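PDB 5IPW: oligopeptide ABC transporter, periplasmic oligopeptide-binding protein, putative from Thermotoga maritima MSB8, which probably binds oligopeptides outside the cytoplasmic membrane and delivers them to an ABC transporter for uptake. Local coordinates for residues Leu622-Pro626 / Met627-Ile631. Numbering follows the deposited sequence.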
ATOM      1  N   LEU A 622      -0.028   7.573   6.645  1.00 37.38           N
ATOM      2  CA  LEU A 622      -1.102   7.227   7.602  1.00 38.17           C
ATOM      3  C   LEU A 622      -0.712   6.040   8.473  1.00 38.51           C
ATOM      4  O   LEU A 622      -1.088   5.927   9.636  1.00 39.05           O
ATOM      5  CB  LEU A 622      -2.395   6.889   6.871  1.00 37.78           C
ATOM      6  CG  LEU A 622      -3.601   6.629   7.776  1.00 37.59           C
ATOM      7  CD1 LEU A 622      -3.975   7.894   8.532  1.00 38.04           C
ATOM      8  CD2 LEU A 622      -4.777   6.120   6.964  1.00 38.21           C
ATOM      9  N   ASN A 623       0.028   5.144   7.855  1.00 42.49           N
ATOM     10  CA  ASN A 623       0.662   4.007   8.487  1.00 44.58           C
ATOM     11  C   ASN A 623       1.468   4.363   9.762  1.00 41.45           C
ATOM     12  O   ASN A 623       1.578   3.557  10.673  1.00 39.20           O
ATOM     13  CB  ASN A 623       1.580   3.398   7.412  1.00 49.67           C
ATOM     14  CG  ASN A 623       2.222   2.125   7.850  1.00 56.03           C
ATOM     15  OD1 ASN A 623       1.745   1.464   8.777  1.00 67.09           O
ATOM     16  ND2 ASN A 623       3.315   1.762   7.191  1.00 55.66           N
ATOM     17  N   ALA A 624       2.047   5.564   9.800  1.00 38.68           N
ATOM     18  CA  ALA A 624       2.771   6.067  10.970  1.00 37.92           C
ATOM     19  C   ALA A 624       1.857   6.717  12.011  1.00 36.78           C
ATOM     20  O   ALA A 624       2.303   7.052  13.111  1.00 36.20           O
ATOM     21  CB  ALA A 624       3.820   7.073  10.520  1.00 39.74           C
ATOM     22  N   MET A 625       0.599   6.928  11.634  1.00 36.89           N
ATOM     23  CA  MET A 625      -0.445   7.481  12.490  1.00 39.32           C
ATOM     24  C   MET A 625      -0.191   8.927  12.902  1.00 37.81           C
ATOM     25  O   MET A 625       0.025   9.220  14.073  1.00 39.09           O
ATOM     26  CB  MET A 625      -0.688   6.575  13.715  1.00 43.62           C
ATOM     27  CG  MET A 625      -2.162   6.458  14.104  1.00 47.35           C
ATOM     28  SD  MET A 625      -3.214   6.051  12.686  1.00 53.24           S
ATOM     29  CE  MET A 625      -4.843   6.167  13.404  1.00 57.42           C
ATOM     30  N   PRO A 626      -0.241   9.852  11.931  1.00 36.50           N
ATOM     31  CA  PRO A 626       0.131  11.253  12.182  1.00 35.41           C
ATOM     32  C   PRO A 626      -0.771  12.046  13.126  1.00 34.62           C
ATOM     33  O   PRO A 626      -0.369  13.107  13.614  1.00 33.44           O
ATOM     34  CB  PRO A 626       0.114  11.876  10.783  1.00 36.08           C
ATOM     35  CG  PRO A 626      -0.744  10.987   9.970  1.00 36.12           C
ATOM     36  CD  PRO A 626      -0.509   9.608  10.505  1.00 35.78           C
ATOM     37  N   MET A 627      -1.969  11.546  13.402  1.00 34.34           N
ATOM     38  CA  MET A 627      -2.844  12.216  14.359  1.00 33.50           C
ATOM     39  C   MET A 627      -2.189  12.351  15.740  1.00 31.27           C
ATOM     40  O   MET A 627      -2.544  13.251  16.499  1.00 29.55           O
ATOM     41  CB  MET A 627      -4.210  11.513  14.452  1.00 34.69           C
ATOM     42  CG  MET A 627      -4.227  10.176  15.193  1.00 36.84           C
ATOM     43  SD  MET A 627      -5.775   9.245  14.963  1.00 37.81           S
ATOM     44  CE  MET A 627      -6.225   9.196  16.664  1.00 40.01           C
ATOM     45  N   GLN A 628      -1.235  11.471  16.057  1.00 29.91           N
ATOM     46  CA  GLN A 628      -0.528  11.522  17.354  1.00 29.17           C
ATOM     47  C   GLN A 628       0.915  12.020  17.265  1.00 28.14           C
ATOM     48  O   GLN A 628       1.669  11.912  18.234  1.00 27.37           O
ATOM     49  CB  GLN A 628      -0.589  10.166  18.104  1.00 28.04           C
ATOM     50  CG  GLN A 628      -0.083   8.935  17.372  1.00 27.45           C
ATOM     51  CD  GLN A 628       1.421   8.800  17.362  1.00 27.48           C
ATOM     52  OE1 GLN A 628       2.053   8.702  18.410  1.00 27.03           O
ATOM     53  NE2 GLN A 628       2.007   8.774  16.166  1.00 28.42           N
ATOM     54  N   PHE A 629       1.299  12.568  16.117  1.00 28.61           N
ATOM     55  CA  PHE A 629       2.563  13.306  16.020  1.00 28.58           C
ATOM     56  C   PHE A 629       2.425  14.547  16.864  1.00 29.01           C
ATOM     57  O   PHE A 629       1.326  15.079  16.995  1.00 29.68           O
ATOM     58  CB  PHE A 629       2.854  13.759  14.592  1.00 28.34           C
ATOM     59  CG  PHE A 629       3.158  12.648  13.621  1.00 28.04           C
ATOM     60  CD1 PHE A 629       3.390  11.344  14.037  1.00 28.26           C
ATOM     61  CD2 PHE A 629       3.263  12.940  12.271  1.00 28.46           C
ATOM     62  CE1 PHE A 629       3.679  10.345  13.118  1.00 28.73           C
ATOM     63  CE2 PHE A 629       3.574  11.955  11.348  1.00 28.73           C
ATOM     64  CZ  PHE A 629       3.769  10.652  11.770  1.00 29.30           C
ATOM     65  N   PHE A 630       3.528  15.012  17.435  1.00 30.31           N
ATOM     66  CA  PHE A 630       3.524  16.301  18.119  1.00 31.04           C
ATOM     67  C   PHE A 630       4.834  17.062  18.015  1.00 31.50           C
ATOM     68  O   PHE A 630       5.870  16.498  17.681  1.00 30.16           O
ATOM     69  CB  PHE A 630       3.121  16.145  19.591  1.00 31.70           C
ATOM     70  CG  PHE A 630       4.214  15.612  20.496  1.00 31.63           C
ATOM     71  CD1 PHE A 630       4.492  14.257  20.549  1.00 31.83           C
ATOM     72  CD2 PHE A 630       4.913  16.461  21.335  1.00 31.77           C
ATOM     73  CE1 PHE A 630       5.464  13.761  21.405  1.00 32.43           C
ATOM     74  CE2 PHE A 630       5.888  15.972  22.192  1.00 32.76           C
ATOM     75  CZ  PHE A 630       6.167  14.618  22.223  1.00 32.40           C
ATOM     76  N   ILE A 631       4.745  18.354  18.322  1.00 33.61           N
ATOM     77  CA  ILE A 631       5.884  19.255  18.374  1.00 35.60           C
ATOM     78  C   ILE A 631       6.149  19.616  19.830  1.00 36.43           C
ATOM     79  O   ILE A 631       5.249  20.076  20.535  1.00 35.62           O
ATOM     80  CB  ILE A 631       5.591  20.557  17.583  1.00 36.48           C
ATOM     81  CG1 ILE A 631       5.361  20.238  16.109  1.00 37.10           C
ATOM     82  CG2 ILE A 631       6.733  21.559  17.705  1.00 35.11           C
ATOM     83  CD1 ILE A 631       4.499  21.261  15.406  1.00 38.14           C
TER
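The carbonyl oxygen of M625 takes two hydrogen bonds from Q628, one on each face of its carbonyl plane. The amide NE2 of Q628 donates to M625 O at 2.9 Å, nearly straight at the hydrogen (N-H...O 164°), while the backbone N of Q628 reaches the same oxygen at 3.3 Å. Glutamine suits the place because its chain can fold back: with CG set between the backbone N and carbonyl carbon (chi1 56°) and a second bend at chi2, the amide lies with M625 O in its own plane. The amide oxygen OE1 of Q628 accepts from V53 N. F629 N donates to P626 O at 3.1 Å; this bond and that from Q628 N to M625 O, successive i+3 to i bonds, shape a short 3-10 turn at P626-M627 ahead of strand 630-631. Proline, with phi already fixed near the value required, is at home at the start of such a turn. The F629 ring folds back over it in a CH-pi contact, P626 CA standing 3.4 Å from the ring centroid, almost on its normal. At the ring's far end, CZ meets A624 CB, a small methyl, at 3.8 Å. The flexible, unbranched thioethers of M625 and M627 lie side by side, M625 CE 3.6 Å from M627 SD.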